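Carboxypeptidase 1 (Deinococcus radiodurans str. R1, PDB 5GIV) probably releases amino acids one after another from the C-terminus of peptides with broad specificity, as a zinc-dependent metallocarboxypeptidase of the M32 family. Local coordinates at residues R130-P133 with Y134-T138; L139-S142 with L143-A146; E368-L372 with A373-A377. All blocks are in the same frame, centred on the assembly; numbering follows the deposited sequence.

In the fold
Three local contacts illustrate how long helices of this largely helical M32 peptidase are built, packed and ended. Contacts 1 and 2 are consecutive parts of one helix, 128-147, their centres about 13 Å apart. Contact 3 comes much later in the chain, where helix 357-372 ends and the loop towards helix 381-393 begins. Its centre lies about 12 Å from that of contact 2 and about 14 Å from that of contact 1. Contacts 2 and 3 touch: Leu139 and Leu143 pack on Leu372, joining helix 128-147 to the C-terminal end of helix 357-372. This is packing between helices, away from the zinc site of His266, His270 and Glu296.

Contact 1. Residues R130-P133 with Y134-T138; sequences RMVP and YLEKT
Tyr134 leans back along its helix onto the turn that holds Arg130 and Met131. Its CB sits 3.4 Å from Met131 O, and because CG stands beside the backbone N (chi1 -72°), the ring is laid towards the preceding turn. There CG meets the methyl CE of Met131 at 4.0 Å. Next round the ring, CD2 lies 3.6 Å from Arg130 O, which meets the ring at its edge and in its plane; CE2 is 4.0 Å from Arg130 O. The bend at chi2 (-48°) brings Met131 SD near the Tyr134 ring, 43° off the ring normal, an oblique approach, neither over the face nor at the edge, and the bend at chi3 folds CE back towards CB and CD2 of the tyrosine. Ser115 and Ala118 of helix 102-122 also touch the tyrosine. A serine here would probably leave Met131 CE without its aromatic partner and open a gap against helix 102-122. Underneath, Leu135 N, Glu136 N and Lys137 N bond to the carbonyls of Met131, Val132 and Pro133, although Pro133, lacking an N-H, kinks the helix. The result is a Met-aromatic contact at i, i+3 spacing on an alpha helix packed against helix 102-122.

Contact 2. Residues L139-S142 with L143-A146; sequences LDLS and LQAA
Leu139 and Leu143 stand one helical turn apart, CG of the first 4.5 Å from CD1 of the second, and both rest on Leu372 of helix 357-372. Beneath them the backbone is regular, with i to i+4 bonds from Leu143 N to Leu139 O, Gln144 N to Asp140 O, Ala145 N to Leu141 O and Ala146 N to Ser142 O; that of Ala145 N to Leu141 O measures 2.8 Å. Ser142 does more than continue this series. Its carbonyl oxygen also takes a hydrogen bond from Tyr159 OH of helix 155-163, giving one acceptor two partners. With OG beside its own backbone N (chi1 -64°), the hydroxyl gives its hydrogen to Thr138 O on the previous turn and accepts one from Ile415 N of a loop. Gln144 runs alongside Leu141, its OE1 4.2 Å from Leu141 CD2, and Gln144 O accepts a hydrogen bond from Ser147 OG. Phe104 of helix 102-122 touches Leu141, Gln144 and Ala145, whereas Phe108 touches Ser142. Buried polarity is thus concentrated at Ser142, whose hydroxyl and carbonyl each have one bond inside the helix and one leaving it, to Ile415 N and Tyr159 OH respectively, while the surrounding contacts are largely apolar.

Contact 3. Residues E368-L372 with A373-A377; sequences EREML and AGKLA
Glu370 and Lys375 meet across the end of helix 357-372, where the side chains fold round a backbone turn. The glutamate is bent at chi2 (-54°), which swings its carboxylate over the lysine: OE2 lies 3.2 Å from Lys375 CB and 3.5 Å from Lys375 CD. The lysine chain bends in turn at chi3 and chi4, yet Lys375 NZ remains 4.5 Å from Glu370 OE2, beyond a salt bridge, so any attraction between the charges is likely to be modest, and it is the aliphatic part of the lysine that the carboxylate touches. Nearer the backbone, Glu370 CB packs against Leu376 CB at 3.6 Å. Leu376, with CG anti to its backbone N (chi1 168°), lies side by side with Met371 and points the same way, its CD2 3.9 Å from Met371 CG; both residues also rest on Leu381 of helix 381-393. Met371, extended at chi2 and bent at chi3, also touches Trp410 and Ile415, whereas Leu372 touches Leu156 of helix 155-163.

Ala373 N closes the last regular turn onto Arg369 O. Glu370 O accepts from two donors, Lys375 N at 2.9 Å, nearly in line with the carbonyl bond, and Leu376 N at 3.2 Å, above the carbonyl plane; both bonds are bent at the hydrogen. Gly374 has positive phi (75°), a value that favours glycine. Positive phi with two bonds back into the last turn, Lys375 N to Glu370 O (6→1) and Gly374 N to Met371 O (5→2), defines a Schellman motif at a helix C-terminus.

Contact 1. Residues R130-P133 with Y134-T138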
loop_
_atom_site.group_PDB
_atom_site.type_symbol
_atom_site.label_atom_id
_atom_site.label_comp_id
_atom_site.label_asym_id
_atom_site.label_seq_id
_atom_site.Cartn_x
_atom_site.Cartn_y
_atom_site.Cartn_z
ATOM N N ARG A 130 24.993 -4.463 -23.501
ATOM C CA ARG A 130 23.745 -5.213 -23.420
ATOM C C ARG A 130 22.530 -4.325 -23.663
ATOM O O ARG A 130 21.539 -4.785 -24.246
ATOM C CB ARG A 130 23.632 -5.899 -22.059
ATOM C CG ARG A 130 22.308 -6.609 -21.798
ATOM C CD ARG A 130 22.293 -7.171 -20.387
ATOM N NE ARG A 130 21.023 -7.786 -20.002
ATOM C CZ ARG A 130 20.760 -8.228 -18.772
ATOM N NH1 ARG A 130 21.676 -8.120 -17.812
ATOM N NH2 ARG A 130 19.579 -8.763 -18.492
ATOM N N MET A 131 22.580 -3.056 -23.235
ATOM C CA MET A 131 21.428 -2.183 -23.388
ATOM C C MET A 131 21.306 -1.591 -24.788
ATOM O O MET A 131 20.228 -1.096 -25.142
ATOM C CB MET A 131 21.484 -1.050 -22.361
ATOM C CG MET A 131 21.556 -1.525 -20.925
ATOM S SD MET A 131 20.336 -2.794 -20.542
ATOM C CE MET A 131 18.796 -1.983 -20.981
ATOM N N VAL A 132 22.374 -1.626 -25.593
ATOM C CA VAL A 132 22.326 -0.996 -26.915
ATOM C C VAL A 132 21.121 -1.465 -27.724
ATOM O O VAL A 132 20.383 -0.613 -28.239
ATOM C CB VAL A 132 23.653 -1.201 -27.654
ATOM C CG1 VAL A 132 23.500 -0.800 -29.106
ATOM C CG2 VAL A 132 24.760 -0.389 -26.999
ATOM N N PRO A 133 20.866 -2.768 -27.884
ATOM C CA PRO A 133 19.652 -3.180 -28.617
ATOM C C PRO A 133 18.356 -2.661 -28.011
ATOM O O PRO A 133 17.455 -2.267 -28.759
ATOM C CB PRO A 133 19.735 -4.715 -28.597
ATOM C CG PRO A 133 20.712 -5.044 -27.512
ATOM C CD PRO A 133 21.698 -3.921 -27.500
ATOM N N TYR A 134 18.226 -2.658 -26.680
ATOM C CA TYR A 134 17.023 -2.097 -26.063
ATOM C C TYR A 134 16.854 -0.623 -26.411
ATOM O O TYR A 134 15.743 -0.168 -26.711
ATOM C CB TYR A 134 17.067 -2.264 -24.546
ATOM C CG TYR A 134 16.869 -3.675 -24.044
ATOM C CD1 TYR A 134 15.603 -4.159 -23.774
ATOM C CD2 TYR A 134 17.951 -4.511 -23.818
ATOM C CE1 TYR A 134 15.416 -5.444 -23.291
ATOM C CE2 TYR A 134 17.777 -5.800 -23.345
ATOM C CZ TYR A 134 16.505 -6.262 -23.081
ATOM O OH TYR A 134 16.317 -7.547 -22.605
ATOM N N LEU A 135 17.944 0.145 -26.372
ATOM C CA LEU A 135 17.843 1.560 -26.700
ATOM C C LEU A 135 17.525 1.761 -28.176
ATOM O O LEU A 135 16.801 2.695 -28.535
ATOM C CB LEU A 135 19.140 2.278 -26.329
ATOM C CG LEU A 135 19.487 2.456 -24.846
ATOM C CD1 LEU A 135 20.958 2.838 -24.697
ATOM C CD2 LEU A 135 18.579 3.509 -24.192
ATOM N N GLU A 136 18.053 0.900 -29.044
ATOM C CA GLU A 136 17.761 1.020 -30.469
ATOM C C GLU A 136 16.276 0.801 -30.744
ATOM O O GLU A 136 15.653 1.561 -31.494
ATOM C CB GLU A 136 18.639 0.054 -31.256
ATOM C CG GLU A 136 20.038 0.617 -31.455
ATOM C CD GLU A 136 21.018 -0.377 -32.047
ATOM O OE1 GLU A 136 20.702 -1.596 -32.095
ATOM O OE2 GLU A 136 22.107 0.079 -32.475
ATOM N N LYS A 137 15.691 -0.233 -30.136
ATOM C CA LYS A 137 14.259 -0.445 -30.289
ATOM C C LYS A 137 13.473 0.696 -29.656
ATOM O O LYS A 137 12.443 1.120 -30.194
ATOM C CB LYS A 137 13.846 -1.786 -29.680
ATOM C CG LYS A 137 12.407 -2.170 -30.008
ATOM C CD LYS A 137 12.025 -3.553 -29.493
ATOM C CE LYS A 137 10.597 -3.909 -29.921
ATOM N NZ LYS A 137 10.192 -5.285 -29.518
ATOM N N THR A 138 13.935 1.193 -28.503
ATOM C CA THR A 138 13.260 2.324 -27.874
ATOM C C THR A 138 13.312 3.561 -28.761
ATOM O O THR A 138 12.315 4.277 -28.892
ATOM C CB THR A 138 13.861 2.624 -26.498
ATOM O OG1 THR A 138 13.543 1.562 -25.597
ATOM C CG2 THR A 138 13.276 3.915 -25.944
#

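Contact 2. Residues L139-S142 with L143-A146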
loop_
_atom_site.group_PDB
_atom_site.type_symbol
_atom_site.label_atom_id
_atom_site.label_comp_id
_atom_site.label_asym_id
_atom_site.label_seq_id
_atom_site.Cartn_x
_atom_site.Cartn_y
_atom_site.Cartn_z
ATOM N N LEU A 139 14.457 3.821 -29.398
ATOM C CA LEU A 139 14.544 4.982 -30.280
ATOM C C LEU A 139 13.592 4.854 -31.459
ATOM O O LEU A 139 12.917 5.821 -31.827
ATOM C CB LEU A 139 15.971 5.173 -30.777
ATOM C CG LEU A 139 16.097 6.347 -31.750
ATOM C CD1 LEU A 139 15.751 7.658 -31.058
ATOM C CD2 LEU A 139 17.492 6.413 -32.349
ATOM N N ASP A 140 13.511 3.662 -32.052
ATOM C CA ASP A 140 12.608 3.443 -33.177
ATOM C C ASP A 140 11.157 3.613 -32.746
ATOM O O ASP A 140 10.373 4.284 -33.423
ATOM C CB ASP A 140 12.861 2.059 -33.779
ATOM C CG ASP A 140 11.801 1.648 -34.793
ATOM O OD1 ASP A 140 11.769 2.227 -35.904
ATOM O OD2 ASP A 140 11.013 0.722 -34.483
ATOM N N LEU A 141 10.785 3.022 -31.610
ATOM C CA LEU A 141 9.430 3.198 -31.095
ATOM C C LEU A 141 9.149 4.650 -30.692
ATOM O O LEU A 141 8.011 5.114 -30.817
ATOM C CB LEU A 141 9.195 2.267 -29.907
ATOM C CG LEU A 141 9.224 0.767 -30.202
ATOM C CD1 LEU A 141 9.145 -0.048 -28.912
ATOM C CD2 LEU A 141 8.092 0.385 -31.161
ATOM N N SER A 142 10.148 5.374 -30.178
ATOM C CA SER A 142 9.921 6.782 -29.849
ATOM C C SER A 142 9.589 7.588 -31.100
ATOM O O SER A 142 8.664 8.409 -31.095
ATOM C CB SER A 142 11.144 7.383 -29.146
ATOM O OG SER A 142 11.382 6.751 -27.901
ATOM N N LEU A 143 10.319 7.351 -32.189
ATOM C CA LEU A 143 10.014 8.043 -33.435
ATOM C C LEU A 143 8.647 7.635 -33.967
ATOM O O LEU A 143 7.884 8.480 -34.462
ATOM C CB LEU A 143 11.103 7.748 -34.458
ATOM C CG LEU A 143 12.440 8.408 -34.158
ATOM C CD1 LEU A 143 13.498 7.825 -35.064
ATOM C CD2 LEU A 143 12.341 9.934 -34.327
ATOM N N GLN A 144 8.314 6.350 -33.854
ATOM C CA GLN A 144 7.012 5.883 -34.309
ATOM C C GLN A 144 5.881 6.511 -33.503
ATOM O O GLN A 144 4.872 6.951 -34.070
ATOM C CB GLN A 144 6.944 4.361 -34.217
ATOM C CG GLN A 144 5.662 3.800 -34.768
ATOM C CD GLN A 144 5.705 2.303 -34.918
ATOM O OE1 GLN A 144 6.784 1.693 -34.913
ATOM N NE2 GLN A 144 4.531 1.696 -35.094
ATOM N N ALA A 145 6.033 6.568 -32.177
ATOM C CA ALA A 145 4.994 7.179 -31.358
ATOM C C ALA A 145 4.775 8.629 -31.761
ATOM O O ALA A 145 3.634 9.079 -31.896
ATOM C CB ALA A 145 5.360 7.081 -29.878
ATOM N N ALA A 146 5.858 9.368 -31.981
ATOM C CA ALA A 146 5.716 10.760 -32.376
ATOM C C ALA A 146 5.062 10.891 -33.743
ATOM O O ALA A 146 4.376 11.884 -34.005
ATOM C CB ALA A 146 7.082 11.447 -32.370
#

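Contact 3. Residues E368-L372 with A373-A377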
loop_
_atom_site.group_PDB
_atom_site.type_symbol
_atom_site.label_atom_id
_atom_site.label_comp_id
_atom_site.label_asym_id
_atom_site.label_seq_id
_atom_site.Cartn_x
_atom_site.Cartn_y
_atom_site.Cartn_z
ATOM N N GLU A 368 19.624 13.621 -27.000
ATOM C CA GLU A 368 18.313 13.273 -27.538
ATOM C C GLU A 368 18.107 13.903 -28.909
ATOM O O GLU A 368 17.609 13.250 -29.838
ATOM C CB GLU A 368 17.212 13.728 -26.585
ATOM C CG GLU A 368 17.086 12.956 -25.291
ATOM C CD GLU A 368 15.954 13.499 -24.424
ATOM O OE1 GLU A 368 15.575 14.679 -24.608
ATOM O OE2 GLU A 368 15.442 12.746 -23.570
ATOM N N ARG A 369 18.478 15.178 -29.054
ATOM C CA ARG A 369 18.328 15.850 -30.338
ATOM C C ARG A 369 19.096 15.113 -31.426
ATOM O O ARG A 369 18.558 14.847 -32.505
ATOM C CB ARG A 369 18.797 17.301 -30.239
ATOM C CG ARG A 369 18.444 18.129 -31.462
ATOM C CD ARG A 369 19.311 19.370 -31.605
ATOM N NE ARG A 369 19.043 20.390 -30.589
ATOM C CZ ARG A 369 17.921 21.106 -30.518
ATOM N NH1 ARG A 369 16.937 20.906 -31.394
ATOM N NH2 ARG A 369 17.777 22.028 -29.564
ATOM N N GLU A 370 20.358 14.768 -31.153
ATOM C CA GLU A 370 21.166 14.057 -32.141
ATOM C C GLU A 370 20.592 12.685 -32.457
ATOM O O GLU A 370 20.572 12.268 -33.622
ATOM C CB GLU A 370 22.612 13.920 -31.661
ATOM C CG GLU A 370 23.377 15.235 -31.560
ATOM C CD GLU A 370 23.345 16.027 -32.865
ATOM O OE1 GLU A 370 22.918 17.207 -32.843
ATOM O OE2 GLU A 370 23.744 15.467 -33.918
ATOM N N MET A 371 20.096 11.973 -31.443
ATOM C CA MET A 371 19.558 10.640 -31.704
ATOM C C MET A 371 18.251 10.722 -32.477
ATOM O O MET A 371 18.020 9.940 -33.404
ATOM C CB MET A 371 19.361 9.865 -30.402
ATOM C CG MET A 371 20.648 9.331 -29.783
ATOM S SD MET A 371 20.353 8.297 -28.324
ATOM C CE MET A 371 20.094 9.526 -27.051
ATOM N N LEU A 372 17.376 11.656 -32.114
ATOM C CA LEU A 372 16.111 11.748 -32.830
ATOM C C LEU A 372 16.324 12.159 -34.284
ATOM O O LEU A 372 15.601 11.688 -35.168
ATOM C CB LEU A 372 15.165 12.720 -32.113
ATOM C CG LEU A 372 14.501 12.200 -30.832
ATOM C CD1 LEU A 372 13.640 13.268 -30.203
ATOM C CD2 LEU A 372 13.659 10.982 -31.136
ATOM N N ALA A 373 17.324 12.994 -34.557
ATOM C CA ALA A 373 17.601 13.415 -35.921
ATOM C C ALA A 373 18.357 12.368 -36.733
ATOM O O ALA A 373 18.634 12.607 -37.912
ATOM C CB ALA A 373 18.395 14.723 -35.907
ATOM N N GLY A 374 18.677 11.215 -36.150
ATOM C CA GLY A 374 19.438 10.208 -36.854
ATOM C C GLY A 374 20.912 10.510 -37.002
ATOM O O GLY A 374 21.598 9.790 -37.736
ATOM N N LYS A 375 21.427 11.545 -36.331
ATOM C CA LYS A 375 22.835 11.907 -36.438
ATOM C C LYS A 375 23.730 11.205 -35.423
ATOM O O LYS A 375 24.953 11.197 -35.602
ATOM C CB LYS A 375 23.011 13.423 -36.290
ATOM C CG LYS A 375 22.171 14.258 -37.258
ATOM C CD LYS A 375 22.530 15.746 -37.171
ATOM C CE LYS A 375 23.518 16.165 -38.271
ATOM N NZ LYS A 375 24.773 15.334 -38.318
ATOM N N LEU A 376 23.171 10.624 -34.364
ATOM C CA LEU A 376 23.956 9.906 -33.363
ATOM C C LEU A 376 23.403 8.497 -33.237
ATOM O O LEU A 376 22.240 8.313 -32.865
ATOM C CB LEU A 376 23.932 10.619 -32.006
ATOM C CG LEU A 376 24.462 9.856 -30.782
ATOM C CD1 LEU A 376 25.932 9.431 -30.920
ATOM C CD2 LEU A 376 24.262 10.681 -29.518
ATOM N N ALA A 377 24.227 7.509 -33.559
ATOM C CA ALA A 377 23.799 6.125 -33.447
ATOM C C ALA A 377 23.775 5.700 -31.986
ATOM O O ALA A 377 24.605 6.125 -31.179
ATOM C CB ALA A 377 24.728 5.214 -34.245
#